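Putative ferritin-like diiron-carboxylate protein TM1526 (Thermotoga maritima, PDB 1VJX) is of unknown function but belongs to the ferritin-like rubrerythrin family, whose members generally bind metal and are assigned oxidoreductase activity. Local coordinates at residues A[31-34]-A[35-38]; A[149-152]-A[153-157]. All coordinates share one frame; numbering follows the deposited sequence.

Interaction 1: A[31-34]-A[35-38]; sequences RFYR and ELSE
F32 has CG anti to its backbone N (chi1 -174°), while L36 one turn later has CG beside its own N (chi1 -77°). These two torsions bring the leucine over the phenyl ring, near the C-terminal end of helix 15-36 in the ferritin-like four-helix bundle. L36 CD1 lies over one face of the F32 ring in a CH-pi contact, 4.0 Å from the centroid and displaced from the ring centre toward its edge atoms. F87 meets the same ring edge-to-face. L36 CD1 also packs beside Y33, 4.2 Å from Y33 CD1. Beyond these rings stand helices 43-68 and 101-125, with L36 touching F48 and V104.

The outer side of the turn is charged. R31 and E35 run side by side and form an i to i+4 salt bridge, with R31 NH2 3.0 Å from E35 OE1. The carboxylate oxygen lies over a face of the guanidinium, and the two planes are 60° apart, so this is no flat two-pronged pairing. The other terminal nitrogen, NH1, is salt-bridged to E28, so the guanidinium lies between two acids. With an alanine in place of E35, R31 NH2 would probably lose this carboxylate, leaving the guanidinium held mainly by E28.

L36 N donates to F32 O at 2.7 Å. S37 N donates to Y33 O at 3.1 Å.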
# COMPACT_ATOMS: atom_id res chain seq x y z
N ARG A 31 1.59 9.42 -1.56
CA ARG A 31 0.95 10.67 -1.95
C ARG A 31 -0.28 11.00 -1.14
O ARG A 31 -0.48 12.14 -0.74
CB ARG A 31 0.53 10.59 -3.41
CG ARG A 31 1.47 11.25 -4.33
CD ARG A 31 0.92 11.39 -5.74
NE ARG A 31 -0.24 12.29 -5.74
CZ ARG A 31 -1.50 11.96 -6.06
NH1 ARG A 31 -1.81 10.72 -6.47
NH2 ARG A 31 -2.46 12.89 -6.00
N PHE A 32 -1.15 10.02 -1.01
CA PHE A 32 -2.34 10.10 -0.17
C PHE A 32 -1.95 10.62 1.23
O PHE A 32 -2.39 11.70 1.63
CB PHE A 32 -2.97 8.72 -0.09
CG PHE A 32 -4.29 8.66 0.62
CD1 PHE A 32 -5.38 9.40 0.17
CD2 PHE A 32 -4.46 7.80 1.69
CE1 PHE A 32 -6.61 9.31 0.84
CE2 PHE A 32 -5.67 7.70 2.34
CZ PHE A 32 -6.75 8.46 1.92
N TYR A 33 -1.06 9.90 1.92
CA TYR A 33 -0.74 10.22 3.32
C TYR A 33 -0.05 11.59 3.45
O TYR A 33 -0.32 12.33 4.42
CB TYR A 33 0.08 9.11 3.98
CG TYR A 33 -0.65 7.78 4.15
CD1 TYR A 33 -1.92 7.71 4.72
CD2 TYR A 33 -0.04 6.58 3.77
CE1 TYR A 33 -2.57 6.50 4.88
CE2 TYR A 33 -0.68 5.36 3.92
CZ TYR A 33 -1.95 5.32 4.48
OH TYR A 33 -2.59 4.10 4.64
N ARG A 34 0.77 11.94 2.48
CA ARG A 34 1.46 13.22 2.49
C ARG A 34 0.45 14.36 2.24
O ARG A 34 0.47 15.37 2.95
CB ARG A 34 2.61 13.23 1.47
CG ARG A 34 3.76 14.13 1.87
CD ARG A 34 4.90 14.20 0.87
NE ARG A 34 5.76 13.01 0.86
CZ ARG A 34 6.68 12.73 1.77
NH1 ARG A 34 6.83 13.51 2.84
NH2 ARG A 34 7.43 11.63 1.64
N GLU A 35 -0.43 14.18 1.26
CA GLU A 35 -1.54 15.12 1.00
C GLU A 35 -2.53 15.19 2.18
O GLU A 35 -3.01 16.27 2.51
CB GLU A 35 -2.29 14.75 -0.29
CG GLU A 35 -1.52 15.11 -1.57
CD GLU A 35 -2.11 14.53 -2.87
OE1 GLU A 35 -2.27 13.29 -3.00
OE2 GLU A 35 -2.41 15.32 -3.79
N LEU A 36 -2.83 14.06 2.83
CA LEU A 36 -3.72 14.07 3.99
C LEU A 36 -3.14 14.92 5.11
O LEU A 36 -3.89 15.57 5.88
CB LEU A 36 -3.97 12.66 4.53
CG LEU A 36 -4.94 11.71 3.84
CD1 LEU A 36 -5.04 10.46 4.70
CD2 LEU A 36 -6.31 12.31 3.64
N SER A 37 -1.81 14.91 5.23
CA SER A 37 -1.13 15.64 6.30
C SER A 37 -1.35 17.15 6.19
O SER A 37 -1.08 17.89 7.12
CB SER A 37 0.35 15.31 6.29
OG SER A 37 1.04 16.03 5.29
N GLU A 38 -1.80 17.61 5.04
CA GLU A 38 -2.12 19.02 4.85
C GLU A 38 -3.44 19.37 5.46
O GLU A 38 -3.74 20.52 5.54
CB GLU A 38 -2.19 19.35 3.36
CG GLU A 38 -0.87 19.47 2.63
CD GLU A 38 -1.00 19.24 1.11
OE1 GLU A 38 -2.11 18.88 0.62
OE2 GLU A 38 0.03 19.38 0.41

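Interaction 2: A[149-152]-A[153-157]; sequences LLEM and KREST
M152 O takes two hydrogen bonds from one residue, S156. The backbone N of S156 donates at 2.9 Å to M152 O. S156 OG donates at 3.2 Å to the same M152 O. The hydroxyl lies in the carbonyl plane, on a lone pair. The serine side chain thus folds back on its own helix and adds a bond to the regular i to i+4 one.

One residue earlier along the helix, E155 N bonds to E151 O at 3.0 Å. The two glutamates lie side by side and point the same way, their carboxylates only 7° from parallel. E155 OE1 rests on the aliphatic part of its neighbour, 3.6 Å from E151 CG. The oxygens E151 OE2 and E155 OE2 are 4.4 Å apart, a like-charge approach that nearby bases probably ease. E151 is bridged by K148 and R147. R154 NH2 makes a weak, long salt bridge to E155 OE2.

This is the C-terminal end of helix 129-156, the last long helix of the ferritin-like bundle. Its inner side is apolar. M152, a selenomethionine, has CG beside its backbone N (chi1 -70°) and bends at chi3, and its side chain packs on I44, T47 and F48 of helix 43-68. L149 lies on L51 of that helix and on L105 and I109 of helix 101-125.

K153 N bonds to L149 O at 3.0 Å. The side chain of K153 reaches helix 101-125, where NZ forms a salt bridge with D106.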
# COMPACT_ATOMS: atom_id res chain seq x y z
N LEU A 149 -3.94 3.23 11.84
CA LEU A 149 -5.18 3.79 11.32
C LEU A 149 -6.43 3.43 12.16
O LEU A 149 -7.29 4.26 12.40
CB LEU A 149 -5.38 3.37 9.85
CG LEU A 149 -4.34 3.83 8.81
CD1 LEU A 149 -4.64 3.26 7.43
CD2 LEU A 149 -4.26 5.33 8.70
N LEU A 150 -6.52 2.20 12.62
CA LEU A 150 -7.67 1.78 13.44
C LEU A 150 -7.60 2.39 14.86
O LEU A 150 -8.64 2.70 15.47
CB LEU A 150 -7.74 0.25 13.49
CG LEU A 150 -8.06 -0.42 12.14
CD1 LEU A 150 -7.71 -1.92 12.14
CD2 LEU A 150 -9.56 -0.21 11.77
N GLU A 151 -6.38 2.55 15.36
CA GLU A 151 -6.11 3.23 16.64
C GLU A 151 -6.57 4.71 16.59
O GLU A 151 -7.24 5.17 17.48
CB GLU A 151 -4.62 3.10 16.99
CG GLU A 151 -4.16 3.84 18.24
CD GLU A 151 -2.74 3.44 18.66
OE1 GLU A 151 -1.76 4.04 18.16
OE2 GLU A 151 -2.60 2.52 19.51
N MSE A 152 -6.19 5.41 15.53
CA MSE A 152 -6.64 6.78 15.30
C MSE A 152 -8.16 6.86 15.13
O MSE A 152 -8.80 7.75 15.70
CB MSE A 152 -5.94 7.38 14.08
CG MSE A 152 -4.47 7.67 14.29
SE MSE A 152 -3.57 8.17 12.62
CE MSE A 152 -4.18 10.03 12.41
N LYS A 153 -8.75 5.95 14.37
CA LYS A 153 -10.21 5.93 14.22
C LYS A 153 -10.90 5.81 15.58
O LYS A 153 -11.83 6.55 15.91
CB LYS A 153 -10.66 4.77 13.34
CG LYS A 153 -12.15 4.85 12.97
CD LYS A 153 -12.61 3.62 12.17
CE LYS A 153 -14.13 3.44 12.21
NZ LYS A 153 -14.87 4.52 11.48
N ARG A 154 -10.44 4.83 16.35
CA ARG A 154 -11.06 4.46 17.61
C ARG A 154 -10.93 5.59 18.62
O ARG A 154 -11.85 5.85 19.38
CB ARG A 154 -10.35 3.22 18.12
CG ARG A 154 -11.07 2.40 19.17
CD ARG A 154 -10.14 1.42 19.87
NE ARG A 154 -9.02 2.14 20.50
CZ ARG A 154 -8.99 2.57 21.77
NH1 ARG A 154 -10.01 2.34 22.62
NH2 ARG A 154 -7.92 3.23 22.22
N GLU A 155 -9.77 6.25 18.62
CA GLU A 155 -9.42 7.24 19.63
C GLU A 155 -9.91 8.65 19.32
O GLU A 155 -10.61 9.27 20.12
CB GLU A 155 -7.91 7.27 19.79
CG GLU A 155 -7.36 6.04 20.48
CD GLU A 155 -5.84 6.09 20.63
OE1 GLU A 155 -5.17 6.86 19.84
OE2 GLU A 155 -5.33 5.35 21.53
N SER A 156 -9.52 9.16 18.17
CA SER A 156 -9.71 10.56 17.87
C SER A 156 -10.84 10.78 16.86
O SER A 156 -10.91 11.81 16.17
CB SER A 156 -8.37 11.17 17.42
OG SER A 156 -7.38 10.16 17.24
N THR A 157 -11.76 9.82 16.80
CA THR A 157 -12.87 9.86 15.84
C THR A 157 -14.18 9.44 16.55
O THR A 157 -15.28 9.73 16.04
CB THR A 157 -12.53 8.98 14.58
OG1 THR A 157 -11.87 9.78 13.59
CG2 THR A 157 -13.77 8.40 13.86
OXT THR A 157 -14.14 8.84 17.64

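Interactions 1 and 2 are turns near the C-terminal ends of helices 15-36 and 129-156. Their centres are about 17 Å apart. They still touch, since Y33 OH of the first packs 3.6 Å from L149 CD1 of the second. Both also lean on the same two helices, 43-68 and 101-125. Two residues of helix 43-68 are shared between them: L51 is touched by Y33 and L149, and F48 by L36 and M152. Interaction 1 lies about 14 Å from the centre of the chain and interaction 2 about 19 Å, measured between centres.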